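Local coordinates for protein uncharacterized N-acetyltransferase D2E76_00625 (Mycobacteroides abscessus, PDB 6YCA) that is a GNAT-family N-acetyltransferase (Eis1) that binds acetyl-coenzyme A and, unlike enzymes that inactivate aminoglycosides, is unable to modify these antibiotics, at residues 172-177 with 224-229; 328-333 with 360-365. All blocks are in the same frame, centred on the assembly; numbering follows the deposited sequence.

Contact 1 (172-177 with 224-229)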
# COMPACT_ATOMS: atom_id res chain seq x y z
N THR A 172 -38.22 12.79 -1.33
CA THR A 172 -37.21 13.62 -1.99
C THR A 172 -37.82 14.43 -3.13
O THR A 172 -37.07 14.93 -3.97
CB THR A 172 -36.09 12.77 -2.61
OG1 THR A 172 -36.63 11.53 -3.08
CG2 THR A 172 -34.93 12.52 -1.64
N GLY A 173 -39.15 14.56 -3.18
CA GLY A 173 -39.76 15.36 -4.22
C GLY A 173 -39.44 16.83 -4.07
O GLY A 173 -39.35 17.55 -5.07
N ALA A 174 -39.24 17.29 -2.84
CA ALA A 174 -38.88 18.68 -2.58
C ALA A 174 -37.42 18.98 -2.87
O ALA A 174 -36.99 20.13 -2.70
CB ALA A 174 -39.22 19.07 -1.14
N ILE A 175 -36.64 17.98 -3.29
CA ILE A 175 -35.25 18.20 -3.64
C ILE A 175 -35.18 18.92 -4.98
O ILE A 175 -35.90 18.58 -5.93
CB ILE A 175 -34.50 16.86 -3.67
CG1 ILE A 175 -34.28 16.33 -2.26
CG2 ILE A 175 -33.19 16.97 -4.41
CD1 ILE A 175 -33.42 17.24 -1.41
N ALA A 176 -34.31 19.93 -5.06
CA ALA A 176 -34.14 20.70 -6.28
C ALA A 176 -32.65 20.85 -6.58
O ALA A 176 -31.87 21.18 -5.68
CB ALA A 176 -34.79 22.08 -6.16
N LEU A 177 -32.26 20.60 -7.83
CA LEU A 177 -30.88 20.79 -8.23
C LEU A 177 -30.67 22.26 -8.52
O LEU A 177 -31.43 22.86 -9.28
CB LEU A 177 -30.58 19.96 -9.48
CG LEU A 177 -31.02 18.50 -9.42
CD1 LEU A 177 -30.69 17.79 -10.73
CD2 LEU A 177 -30.39 17.78 -8.24
N VAL A 224 -27.32 21.00 -4.05
CA VAL A 224 -28.68 20.48 -4.04
C VAL A 224 -29.39 21.06 -2.82
O VAL A 224 -28.83 21.10 -1.72
CB VAL A 224 -28.68 18.95 -4.03
CG1 VAL A 224 -30.06 18.40 -3.73
CG2 VAL A 224 -28.17 18.44 -5.38
N THR A 225 -30.62 21.52 -3.03
CA THR A 225 -31.34 22.26 -2.02
C THR A 225 -32.60 21.52 -1.60
O THR A 225 -33.12 20.66 -2.31
CB THR A 225 -31.70 23.66 -2.54
OG1 THR A 225 -32.24 24.45 -1.47
CG2 THR A 225 -32.73 23.56 -3.64
N HIS A 226 -33.07 21.87 -0.41
CA HIS A 226 -34.34 21.49 0.19
C HIS A 226 -34.96 22.75 0.77
O HIS A 226 -34.24 23.72 1.03
CB HIS A 226 -34.10 20.48 1.33
CG HIS A 226 -35.36 19.95 1.94
ND1 HIS A 226 -36.00 20.58 2.99
CD2 HIS A 226 -36.11 18.86 1.66
CE1 HIS A 226 -37.08 19.90 3.32
NE2 HIS A 226 -37.16 18.85 2.53
N PRO A 227 -36.29 22.80 0.91
CA PRO A 227 -36.90 23.98 1.54
C PRO A 227 -36.30 24.35 2.90
O PRO A 227 -36.38 25.51 3.31
CB PRO A 227 -38.37 23.58 1.67
CG PRO A 227 -38.60 22.71 0.48
CD PRO A 227 -37.31 21.96 0.25
N ASP A 228 -35.67 23.39 3.59
CA ASP A 228 -35.11 23.65 4.91
C ASP A 228 -33.65 23.21 5.02
O ASP A 228 -33.19 22.85 6.10
CB ASP A 228 -35.95 23.00 6.01
CG ASP A 228 -37.34 23.62 6.12
OD1 ASP A 228 -37.44 24.86 6.09
OD2 ASP A 228 -38.32 22.86 6.24
N GLY A 229 -32.90 23.26 3.92
CA GLY A 229 -31.49 22.94 3.98
C GLY A 229 -30.91 22.76 2.59
O GLY A 229 -31.59 22.90 1.58
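Ala176 and Thr225 form a hydrogen-bonded antiparallel pair, where the short edge strand 176-177, outermost within this chain, joins strand 222-226 of the second GNAT region. Thr225 N gives a nearly straight bond (174°) to Ala176 O, 2.9 Å away and close to the C=O axis; in return Ala176 N reaches Thr225 O at 3.1 Å from above the carbonyl plane. The tight side is that of Val224 and Leu177. Ile175 brings its CG2, anti to its own N, across Val224 at about a right angle, Ile175 CG2 to Val224 CG1 3.5 Å, while the other branch of Val224 runs alongside Leu177, Val224 CG2 to Leu177 CD2 3.7 Å. On the other face Ala176 CB meets Thr225 CG2, and both residues are partly exposed. The solvent side is the end where Ala174 CB rests on Pro227 CD, both residues exposed. There the chain turns (type I, His226 to Gly229), and Asp228 N bonds to His226 ND1 near the ring plane, which fixes the imidazole. Helix 259-270 covers the apolar side, His268 touching Ile175 and Val224, and Ala261 and Ala264 touching His226; strand 229-235 lies beyond strand 222-226.

Contact 2 (328-333 with 360-365)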
# COMPACT_ATOMS: atom_id res chain seq x y z
N ALA A 328 -32.11 19.70 41.03
CA ALA A 328 -31.70 20.51 42.16
C ALA A 328 -30.38 21.21 41.84
O ALA A 328 -29.55 20.69 41.09
CB ALA A 328 -31.53 19.64 43.40
N PRO A 329 -30.17 22.41 42.38
CA PRO A 329 -28.95 23.16 42.07
C PRO A 329 -27.69 22.44 42.52
O PRO A 329 -27.67 21.71 43.51
CB PRO A 329 -29.14 24.48 42.83
CG PRO A 329 -30.60 24.58 43.07
CD PRO A 329 -31.09 23.18 43.24
N VAL A 330 -26.62 22.65 41.75
CA VAL A 330 -25.29 22.15 42.07
C VAL A 330 -24.34 23.33 42.12
O VAL A 330 -24.44 24.25 41.29
CB VAL A 330 -24.84 21.13 41.00
CG1 VAL A 330 -23.39 20.72 41.22
CG2 VAL A 330 -25.75 19.91 41.02
N VAL A 331 -23.43 23.33 43.09
CA VAL A 331 -22.46 24.40 43.25
C VAL A 331 -21.13 23.93 42.67
O VAL A 331 -20.58 22.91 43.10
CB VAL A 331 -22.31 24.82 44.72
CG1 VAL A 331 -21.28 25.94 44.83
CG2 VAL A 331 -23.65 25.25 45.28
N ILE A 332 -20.62 24.67 41.69
CA ILE A 332 -19.38 24.34 40.99
C ILE A 332 -18.33 25.38 41.34
O ILE A 332 -18.54 26.58 41.12
CB ILE A 332 -19.60 24.27 39.47
CG1 ILE A 332 -20.71 23.29 39.13
CG2 ILE A 332 -18.31 23.89 38.77
CD1 ILE A 332 -21.04 23.22 37.66
N GLU A 333 -17.20 24.93 41.88
CA GLU A 333 -16.07 25.81 42.13
C GLU A 333 -15.14 25.74 40.92
O GLU A 333 -14.60 24.68 40.60
CB GLU A 333 -15.33 25.42 43.41
CG GLU A 333 -14.19 26.37 43.78
CD GLU A 333 -13.49 25.99 45.07
OE1 GLU A 333 -14.01 25.13 45.81
OE2 GLU A 333 -12.42 26.56 45.36
N PRO A 360 -18.81 23.86 47.77
CA PRO A 360 -19.10 23.39 46.41
C PRO A 360 -19.36 21.89 46.37
O PRO A 360 -18.90 21.12 47.21
CB PRO A 360 -17.82 23.75 45.65
CG PRO A 360 -16.76 23.71 46.69
CD PRO A 360 -17.40 24.22 47.95
N ASP A 361 -20.10 21.49 45.34
CA ASP A 361 -20.29 20.08 45.03
C ASP A 361 -19.25 19.55 44.07
O ASP A 361 -19.00 18.34 44.04
CB ASP A 361 -21.68 19.85 44.43
CG ASP A 361 -22.80 20.09 45.42
OD1 ASP A 361 -22.68 19.63 46.57
OD2 ASP A 361 -23.80 20.75 45.04
N ILE A 362 -18.64 20.42 43.27
CA ILE A 362 -17.72 20.01 42.22
C ILE A 362 -16.64 21.08 42.06
O ILE A 362 -16.92 22.27 42.13
CB ILE A 362 -18.49 19.78 40.90
CG1 ILE A 362 -19.19 18.43 40.92
CG2 ILE A 362 -17.57 19.87 39.69
CD1 ILE A 362 -20.03 18.19 39.73
N SER A 363 -15.40 20.64 41.86
CA SER A 363 -14.28 21.52 41.57
C SER A 363 -13.69 21.14 40.22
O SER A 363 -13.47 19.95 39.96
CB SER A 363 -13.20 21.43 42.66
OG SER A 363 -13.64 22.01 43.88
N VAL A 364 -13.48 22.13 39.36
CA VAL A 364 -12.98 21.88 38.01
C VAL A 364 -12.28 23.15 37.54
O VAL A 364 -12.65 24.25 37.94
CB VAL A 364 -14.15 21.46 37.09
CG1 VAL A 364 -15.42 22.21 37.47
CG2 VAL A 364 -13.83 21.64 35.63
N ASP A 365 -11.26 22.98 36.70
CA ASP A 365 -10.63 24.13 36.06
C ASP A 365 -11.43 24.59 34.84
O ASP A 365 -12.20 23.82 34.25
CB ASP A 365 -9.18 23.82 35.67
CG ASP A 365 -9.08 22.74 34.61
OD1 ASP A 365 -9.98 21.88 34.54
OD2 ASP A 365 -8.08 22.74 33.86
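Strands 330-333 and 362-365 run parallel but splayed, their directions 37° apart and their axes approaching to 4.7 Å, with Ile332 paired to Ile362 and Glu333 to Ser363. Glu333 N bonds to Ile362 O at 2.7 Å and Val364 N to Glu333 O at 3.0 Å, both nearly along the C=O axis. At the start of the pairing Val331 O is gripped twice: Asp361 N sits on a lone pair in the carbonyl plane, 2.7 Å away, and Ile362 N comes in along the axis. Asp361 then takes the place of a backbone acceptor, its OD2 receiving Val331 N at 3.3 Å from above the carboxylate plane. Its other oxygen, OD1, is held by Ser392 OG, so both carboxylate oxygens have a partner.

In the sterol carrier protein domain the chain runs from strand 330-335 through 344-348 and 353-356, then returns to the opposite edge of 330-335, making these two strands the parallel pair of a mixed five-stranded sheet. On the isoleucine side, Ile332 crosses Val364 obliquely, Ile332 CG2 to Val364 CG1 3.6 Å, and meets Ile362 by the same branch. Trp379 touches all three residues, while helix 395-403 lies against Ile332 through Phe403 and against Ile362 through Ala399. On the other side Glu333, extended with CG anti to its N (chi1 -176°), lies beside Pro360, Glu333 CB to Pro360 CB 3.7 Å. Its carboxylate brings OE1 to the CG corner of the proline ring, Glu333 OE1 to Pro360 CG 3.2 Å, with Ser363 OG nearby but not hydrogen-bonded to it. Strand 362-365 ends at Asp365, which is the N-cap of helix 366-373.

How the contacts relate
Contact 1 and contact 2 lie in series along the chain and do not touch: their centres are 46 Å apart, the nearest atoms about 34 Å, on opposite sides of the chain's centre. Contact 1 adds strand 176-177 beside strand 222-226 of the second GNAT region; contact 2 lies inside the sheet of the sterol carrier protein domain. Arg44 of the second subunit packs on Leu177 and Val224, so contact 1 faces a subunit interface, and the acetyl-CoA about 10 Å from the side chain of Leu177 is probably the one bound by that subunit. Contact 2 is anchored to the first GNAT region of its own chain by a salt bridge from Asp365 OD2 to Arg144.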